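Local coordinates for protein DyP (Bjerkandera adusta, PDB 3VXJ) that binds heme b and, as a member of the dye-decolorizing peroxidase family, probably uses peroxide to oxidise dyes and phenolic compounds, at residues K42-E47 with S139-S144; A65-G70 with D132-D137. All blocks are in the same frame, centred on the assembly; numbering follows the deposited sequence.

Contact 1: K42-E47 with S139-S144; sequences KTYVPE and SSTFGS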
ATOM      1  N   LYS A  42     -12.748  25.639  -2.491  1.00 13.31           N
ATOM      2  CA  LYS A  42     -11.995  26.707  -3.140  1.00 14.18           C
ATOM      3  C   LYS A  42     -11.175  27.524  -2.140  1.00 14.44           C
ATOM      4  O   LYS A  42     -10.097  28.002  -2.476  1.00 15.28           O
ATOM      5  CB  LYS A  42     -12.921  27.598  -3.968  1.00 14.83           C
ATOM      6  CG  LYS A  42     -13.377  26.940  -5.266  1.00 16.04           C
ATOM      7  CD  LYS A  42     -14.448  27.753  -5.984  1.00 19.08           C
ATOM      8  CE  LYS A  42     -14.538  27.356  -7.450  1.00 21.68           C
ATOM      9  NZ  LYS A  42     -15.612  28.088  -8.188  1.00 24.97           N
ATOM     10  N   THR A  43     -11.689  27.673  -0.919  1.00 13.80           N
ATOM     11  CA  THR A  43     -10.949  28.294   0.178  1.00 15.15           C
ATOM     12  C   THR A  43      -9.795  27.401   0.636  1.00 14.22           C
ATOM     13  O   THR A  43      -8.674  27.865   0.866  1.00 15.33           O
ATOM     14  CB  THR A  43     -11.871  28.536   1.396  1.00 15.34           C
ATOM     15  OG1 THR A  43     -12.979  29.352   1.003  1.00 18.31           O
ATOM     16  CG2 THR A  43     -11.122  29.225   2.517  1.00 17.65           C
ATOM     17  N   TYR A  44     -10.093  26.118   0.779  1.00 13.32           N
ATOM     18  CA  TYR A  44      -9.177  25.159   1.381  1.00 12.90           C
ATOM     19  C   TYR A  44      -7.960  24.823   0.512  1.00 12.99           C
ATOM     20  O   TYR A  44      -6.834  24.780   1.007  1.00 13.14           O
ATOM     21  CB  TYR A  44      -9.953  23.888   1.735  1.00 12.44           C
ATOM     22  CG  TYR A  44      -9.194  22.936   2.621  1.00 11.72           C
ATOM     23  CD1 TYR A  44      -9.081  23.182   3.986  1.00 12.00           C
ATOM     24  CD2 TYR A  44      -8.595  21.789   2.098  1.00 10.86           C
ATOM     25  CE1 TYR A  44      -8.383  22.316   4.807  1.00 11.49           C
ATOM     26  CE2 TYR A  44      -7.889  20.916   2.903  1.00 11.39           C
ATOM     27  CZ  TYR A  44      -7.789  21.182   4.257  1.00 10.79           C
ATOM     28  OH  TYR A  44      -7.092  20.326   5.068  1.00 11.98           O
ATOM     29  N   VAL A  45      -8.185  24.608  -0.781  1.00 13.16           N
ATOM     30  CA  VAL A  45      -7.152  24.025  -1.642  1.00 13.98           C
ATOM     31  C   VAL A  45      -5.843  24.831  -1.696  1.00 14.77           C
ATOM     32  O   VAL A  45      -4.785  24.272  -1.408  1.00 14.82           O
ATOM     33  CB  VAL A  45      -7.698  23.673  -3.051  1.00 14.07           C
ATOM     34  CG1 VAL A  45      -6.561  23.302  -4.016  1.00 15.15           C
ATOM     35  CG2 VAL A  45      -8.691  22.544  -2.956  1.00 14.57           C
ATOM     36  N   PRO A  46      -5.907  26.141  -2.023  1.00 15.64           N
ATOM     37  CA  PRO A  46      -4.650  26.891  -2.114  1.00 16.57           C
ATOM     38  C   PRO A  46      -3.896  26.972  -0.789  1.00 16.83           C
ATOM     39  O   PRO A  46      -2.676  27.133  -0.787  1.00 18.28           O
ATOM     40  CB  PRO A  46      -5.099  28.298  -2.547  1.00 17.47           C
ATOM     41  CG  PRO A  46      -6.544  28.368  -2.194  1.00 18.30           C
ATOM     42  CD  PRO A  46      -7.068  26.984  -2.368  1.00 16.42           C
ATOM     43  N   GLU A  47      -4.619  26.850   0.322  1.00 16.55           N
ATOM     44  CA  GLU A  47      -4.037  26.965   1.660  1.00 17.58           C
ATOM     45  C   GLU A  47      -3.382  25.687   2.178  1.00 16.15           C
ATOM     46  O   GLU A  47      -2.374  25.745   2.884  1.00 17.28           O
ATOM     47  CB  GLU A  47      -5.098  27.432   2.670  1.00 18.52           C
ATOM     48  CG  GLU A  47      -5.727  28.791   2.367  1.00 22.87           C
ATOM     49  CD  GLU A  47      -4.707  29.881   2.061  1.00 27.91           C
ATOM     50  OE1 GLU A  47      -3.793  30.111   2.886  1.00 30.56           O
ATOM     51  OE2 GLU A  47      -4.825  30.518   0.988  1.00 30.37           O
ATOM     52  N   SER A 139     -12.791  21.056   9.980  1.00 13.29           N
ATOM     53  CA  SER A 139     -14.107  21.306  10.576  1.00 14.56           C
ATOM     54  C   SER A 139     -14.516  22.774  10.488  1.00 15.24           C
ATOM     55  O   SER A 139     -15.671  23.084  10.180  1.00 16.01           O
ATOM     56  CB  SER A 139     -14.143  20.830  12.029  1.00 14.92           C
ATOM     57  OG  SER A 139     -13.908  19.435  12.099  1.00 16.22           O
ATOM     58  N   SER A 140     -13.567  23.664  10.758  1.00 15.34           N
ATOM     59  CA  SER A 140     -13.805  25.108  10.727  1.00 16.33           C
ATOM     60  C   SER A 140     -14.092  25.618   9.314  1.00 15.89           C
ATOM     61  O   SER A 140     -14.967  26.461   9.113  1.00 17.17           O
ATOM     62  CB  SER A 140     -12.611  25.858  11.326  1.00 16.70           C
ATOM     63  OG  SER A 140     -12.842  27.259  11.340  1.00 20.74           O
ATOM     64  N   THR A 141     -13.354  25.103   8.337  1.00 14.42           N
ATOM     65  CA  THR A 141     -13.487  25.557   6.955  1.00 14.63           C
ATOM     66  C   THR A 141     -14.733  24.984   6.276  1.00 14.15           C
ATOM     67  O   THR A 141     -15.470  25.701   5.596  1.00 14.69           O
ATOM     68  CB  THR A 141     -12.211  25.227   6.148  1.00 14.37           C
ATOM     69  OG1 THR A 141     -11.093  25.897   6.752  1.00 16.61           O
ATOM     70  CG2 THR A 141     -12.338  25.686   4.697  1.00 15.51           C
ATOM     71  N   PHE A 142     -14.977  23.690   6.467  1.00 13.40           N
ATOM     72  CA  PHE A 142     -16.092  23.024   5.793  1.00 13.49           C
ATOM     73  C   PHE A 142     -17.391  23.074   6.578  1.00 14.07           C
ATOM     74  O   PHE A 142     -18.469  23.048   5.982  1.00 14.39           O
ATOM     75  CB  PHE A 142     -15.721  21.586   5.414  1.00 12.92           C
ATOM     76  CG  PHE A 142     -14.707  21.511   4.310  1.00 12.02           C
ATOM     77  CD1 PHE A 142     -15.115  21.389   2.986  1.00 11.59           C
ATOM     78  CD2 PHE A 142     -13.347  21.593   4.587  1.00 11.71           C
ATOM     79  CE1 PHE A 142     -14.180  21.347   1.954  1.00 12.25           C
ATOM     80  CE2 PHE A 142     -12.400  21.543   3.560  1.00 11.50           C
ATOM     81  CZ  PHE A 142     -12.823  21.427   2.241  1.00 11.82           C
ATOM     82  N   GLY A 143     -17.292  23.136   7.904  1.00 14.55           N
ATOM     83  CA  GLY A 143     -18.475  23.200   8.758  1.00 15.43           C
ATOM     84  C   GLY A 143     -19.442  22.071   8.468  1.00 15.41           C
ATOM     85  O   GLY A 143     -19.030  20.934   8.221  1.00 15.46           O
ATOM     86  N   SER A 144     -20.731  22.404   8.461  1.00 16.00           N
ATOM     87  CA  SER A 144     -21.781  21.411   8.252  1.00 16.15           C
ATOM     88  C   SER A 144     -21.954  20.982   6.789  1.00 15.10           C
ATOM     89  O   SER A 144     -22.831  20.173   6.494  1.00 15.54           O
ATOM     90  CB  SER A 144     -23.109  21.925   8.807  1.00 17.14           C
ATOM     91  OG  SER A 144     -23.514  23.082   8.110  1.00 19.78           O
TER

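Contact 2: A65-G70 with D132-D137; sequences AFVNLG and DQFTDD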
ATOM      1  N   ALA A  65       1.848  20.249   8.410  1.00 21.68           N
ATOM      2  CA  ALA A  65       1.112  19.095   7.921  1.00 19.19           C
ATOM      3  C   ALA A  65       0.909  19.167   6.417  1.00 17.58           C
ATOM      4  O   ALA A  65       0.759  20.244   5.841  1.00 19.25           O
ATOM      5  CB  ALA A  65      -0.221  18.955   8.648  1.00 21.47           C
ATOM      6  N   PHE A  66       0.908  17.993   5.794  1.00 13.37           N
ATOM      7  CA  PHE A  66       0.582  17.848   4.388  1.00 12.39           C
ATOM      8  C   PHE A  66      -0.858  17.381   4.314  1.00 10.90           C
ATOM      9  O   PHE A  66      -1.281  16.535   5.109  1.00 10.86           O
ATOM     10  CB  PHE A  66       1.469  16.786   3.727  1.00 12.62           C
ATOM     11  CG  PHE A  66       2.953  17.013   3.895  1.00 13.06           C
ATOM     12  CD1 PHE A  66       3.491  18.300   3.942  1.00 13.95           C
ATOM     13  CD2 PHE A  66       3.822  15.924   3.977  1.00 15.38           C
ATOM     14  CE1 PHE A  66       4.867  18.497   4.082  1.00 16.34           C
ATOM     15  CE2 PHE A  66       5.203  16.114   4.115  1.00 16.40           C
ATOM     16  CZ  PHE A  66       5.724  17.406   4.168  1.00 16.65           C
ATOM     17  N   VAL A  67      -1.613  17.902   3.353  1.00 10.14           N
ATOM     18  CA  VAL A  67      -2.981  17.415   3.137  1.00  9.71           C
ATOM     19  C   VAL A  67      -3.217  17.072   1.672  1.00  9.05           C
ATOM     20  O   VAL A  67      -2.871  17.836   0.776  1.00  8.66           O
ATOM     21  CB  VAL A  67      -4.066  18.420   3.619  1.00  9.31           C
ATOM     22  CG1 VAL A  67      -5.458  17.758   3.578  1.00  9.89           C
ATOM     23  CG2 VAL A  67      -3.750  18.924   5.030  1.00  9.61           C
ATOM     24  N   ASN A  68      -3.770  15.880   1.445  1.00  8.42           N
ATOM     25  CA  ASN A  68      -4.260  15.471   0.138  1.00  8.23           C
ATOM     26  C   ASN A  68      -5.737  15.086   0.257  1.00  7.90           C
ATOM     27  O   ASN A  68      -6.250  14.887   1.363  1.00  8.21           O
ATOM     28  CB  ASN A  68      -3.438  14.305  -0.421  1.00  8.72           C
ATOM     29  CG  ASN A  68      -2.094  14.734  -1.043  1.00  8.58           C
ATOM     30  OD1 ASN A  68      -1.386  13.886  -1.584  1.00  9.98           O
ATOM     31  ND2 ASN A  68      -1.724  16.030  -0.952  1.00  8.90           N
ATOM     32  N   LEU A  69      -6.416  14.987  -0.883  1.00  7.97           N
ATOM     33  CA  LEU A  69      -7.861  14.823  -0.903  1.00  8.15           C
ATOM     34  C   LEU A  69      -8.303  13.976  -2.087  1.00  8.04           C
ATOM     35  O   LEU A  69      -7.979  14.276  -3.242  1.00  8.33           O
ATOM     36  CB  LEU A  69      -8.547  16.199  -0.937  1.00  9.28           C
ATOM     37  CG  LEU A  69     -10.071  16.287  -1.110  1.00  8.75           C
ATOM     38  CD1 LEU A  69     -10.819  15.628   0.048  1.00 10.11           C
ATOM     39  CD2 LEU A  69     -10.475  17.741  -1.230  1.00 10.37           C
ATOM     40  N   GLY A  70      -9.040  12.911  -1.784  1.00  7.73           N
ATOM     41  CA  GLY A  70      -9.616  12.047  -2.809  1.00  7.77           C
ATOM     42  C   GLY A  70     -11.119  11.911  -2.670  1.00  8.00           C
ATOM     43  O   GLY A  70     -11.688  12.116  -1.592  1.00  8.46           O
ATOM     44  N   ASP A 132      -4.771  16.682  15.020  1.00 10.39           N
ATOM     45  CA  ASP A 132      -5.968  17.299  15.605  1.00 11.04           C
ATOM     46  C   ASP A 132      -6.157  18.750  15.150  1.00 11.28           C
ATOM     47  O   ASP A 132      -7.264  19.148  14.789  1.00 11.42           O
ATOM     48  CB  ASP A 132      -5.947  17.214  17.140  1.00 11.43           C
ATOM     49  CG  ASP A 132      -6.023  15.788  17.650  1.00 13.52           C
ATOM     50  OD1 ASP A 132      -6.450  14.893  16.885  1.00 13.84           O
ATOM     51  OD2 ASP A 132      -5.667  15.567  18.828  1.00 15.55           O
ATOM     52  N   GLN A 133      -5.079  19.533  15.144  1.00 11.04           N
ATOM     53  CA  GLN A 133      -5.170  20.924  14.707  1.00 11.49           C
ATOM     54  C   GLN A 133      -5.649  21.016  13.260  1.00 11.04           C
ATOM     55  O   GLN A 133      -6.527  21.819  12.942  1.00 11.16           O
ATOM     56  CB  GLN A 133      -3.833  21.644  14.879  1.00 11.92           C
ATOM     57  CG  GLN A 133      -3.421  21.827  16.335  1.00 12.48           C
ATOM     58  CD  GLN A 133      -2.079  22.508  16.484  1.00 15.08           C
ATOM     59  OE1 GLN A 133      -1.693  23.340  15.660  1.00 18.17           O
ATOM     60  NE2 GLN A 133      -1.363  22.161  17.543  1.00 15.08           N
ATOM     61  N   PHE A 134      -5.114  20.158  12.392  1.00 10.61           N
ATOM     62  CA  PHE A 134      -5.499  20.190  10.984  1.00 10.84           C
ATOM     63  C   PHE A 134      -6.868  19.582  10.704  1.00 10.86           C
ATOM     64  O   PHE A 134      -7.541  19.998   9.753  1.00 11.42           O
ATOM     65  CB  PHE A 134      -4.392  19.600  10.107  1.00 11.17           C
ATOM     66  CG  PHE A 134      -3.273  20.567   9.854  1.00 12.81           C
ATOM     67  CD1 PHE A 134      -2.327  20.836  10.847  1.00 13.56           C
ATOM     68  CD2 PHE A 134      -3.188  21.254   8.641  1.00 15.02           C
ATOM     69  CE1 PHE A 134      -1.301  21.757  10.635  1.00 15.79           C
ATOM     70  CE2 PHE A 134      -2.157  22.182   8.416  1.00 16.21           C
ATOM     71  CZ  PHE A 134      -1.217  22.430   9.413  1.00 17.22           C
ATOM     72  N   THR A 135      -7.298  18.651  11.554  1.00 10.71           N
ATOM     73  CA  THR A 135      -8.668  18.126  11.495  1.00 11.61           C
ATOM     74  C   THR A 135      -9.658  19.220  11.923  1.00 11.91           C
ATOM     75  O   THR A 135     -10.689  19.434  11.272  1.00 12.36           O
ATOM     76  CB  THR A 135      -8.825  16.876  12.382  1.00 11.34           C
ATOM     77  OG1 THR A 135      -7.927  15.858  11.932  1.00 11.42           O
ATOM     78  CG2 THR A 135     -10.241  16.323  12.304  1.00 12.68           C
ATOM     79  N   ASP A 136      -9.333  19.938  12.996  1.00 12.38           N
ATOM     80  CA  ASP A 136     -10.168  21.050  13.441  1.00 13.01           C
ATOM     81  C   ASP A 136     -10.251  22.149  12.372  1.00 12.56           C
ATOM     82  O   ASP A 136     -11.291  22.793  12.219  1.00 12.83           O
ATOM     83  CB  ASP A 136      -9.642  21.628  14.757  1.00 13.93           C
ATOM     84  CG  ASP A 136      -9.870  20.702  15.944  1.00 15.66           C
ATOM     85  OD1 ASP A 136     -10.577  19.673  15.821  1.00 19.50           O
ATOM     86  OD2 ASP A 136      -9.331  21.016  17.022  1.00 19.83           O
ATOM     87  N   ASP A 137      -9.157  22.356  11.637  1.00 12.16           N
ATOM     88  CA  ASP A 137      -9.121  23.320  10.535  1.00 12.43           C
ATOM     89  C   ASP A 137     -10.076  22.903   9.414  1.00 12.26           C
ATOM     90  O   ASP A 137     -10.782  23.739   8.851  1.00 12.17           O
ATOM     91  CB  ASP A 137      -7.684  23.477  10.019  1.00 12.89           C
ATOM     92  CG  ASP A 137      -7.581  24.417   8.835  1.00 14.15           C
ATOM     93  OD1 ASP A 137      -7.835  25.630   9.001  1.00 17.61           O
ATOM     94  OD2 ASP A 137      -7.204  23.959   7.743  1.00 15.15           O
TER

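Contact 1: K42-E47 with S139-S144
Phe142 and Tyr44 carry this helix-to-helix contact as an edge-to-face aromatic pair. The rim of the Phe142 ring, led by CE2, comes in over one face of the tyrosine, with Phe142 CE2 3.6 Å from Tyr44 CG. Ring centroids lie 5.3 Å apart and the planes meet at 60°, short of a perpendicular T. The approach falls near the CB end of the tyrosine ring, where Phe142 CZ also reaches Tyr44 CB at 3.8 Å; the hydroxyl end extends beyond the pair. Tyr44 holds CG anti to its own N (chi1 -168°), which lays the ring across the path of the phenylalanine.

Beside the rings, the Thr141 methyl touches the tyrosine obliquely on the more exposed side. Its CG2 stands 4.2 Å from Tyr44 CD1, and the same methyl lies 4.3 Å from Thr43 CG2. The two threonine methyls meet, while their hydroxyls bond back to their own helices, Thr141 OG1 to Asp137 O and Thr43 OG1 to Thr39 O. No hydrogen bond joins the two segments.

Around this first shell, Phe142 also meets the rings of Phe37 and, edge-to-face, Phe121. Helix 128-142 ends here, with Gly143 leaving helical geometry at positive phi. Helices 34-48 and 128-142 thus pack together beside strand 119-125, while Val45 touches helix 433-440.

Contact 2: A65-G70 with D132-D137
Segment 65-70, in extended conformation, passes segment 132-137 of helix 128-142 with Ala65 and Phe134 as the nearest CA pair between the two, 7.4 Å apart. The Ala65 methyl sits almost exactly over the middle of the Phe134 ring. CB lies 3.4 Å from the ring centroid and only 4° off the ring normal, a CH-pi contact in which all six ring carbons are at similar range; the nearest include Phe134 CD1, 3.6 Å from Ala65 CB. With CG anti to its carbonyl carbon (chi1 -80°) and chi2 at 76°, Phe134 presents this face to the strand.

Val67, two residues along and on the same side of the strand, adds a looser touch: its CG2 approaches Phe134 CD2 obliquely at 4.3 Å. Between them Phe66 points away from the helix and engages Lys21 in a cation-pi interaction. No hydrogen bond links strand to helix. Asn68 ND2 donates to Val67 O at 2.8 Å, from above the carbonyl plane, and also bonds to Thr50 O. On the helix, Asp132 pairs with Arg25 and Asp137 with Arg48, both in salt bridges.

Strand 65-71 is an outer member of the four-stranded antiparallel sheet, hydrogen-bonded to strand 119-125, and helix 128-142 packs on the sheet as expected for a ferredoxin-like alpha+beta unit. Phe134 also touches Ile123 of the adjoining strand and Arg48 of helix 34-48.

How the contacts relate
Both contacts use helix 128-142 and lie in the DyP dimeric alpha+beta barrel domain. Contact 1 joins the last turn of that helix to helix 34-48 and is partly buried, with threonines at its outer margin; contact 2 lies further back along the helix, is buried, and sets it against an edge strand. Each rests on aromatic and apolar packing, but ring meets ring between the helices, whereas a methyl meets a ring face at the sheet. Their centres are 10 Å apart and Tyr44 bridges them: its OH lies 3.4 Å from Val67 CG1, and its CE1 lies 3.6 Å from Asp137 OD2.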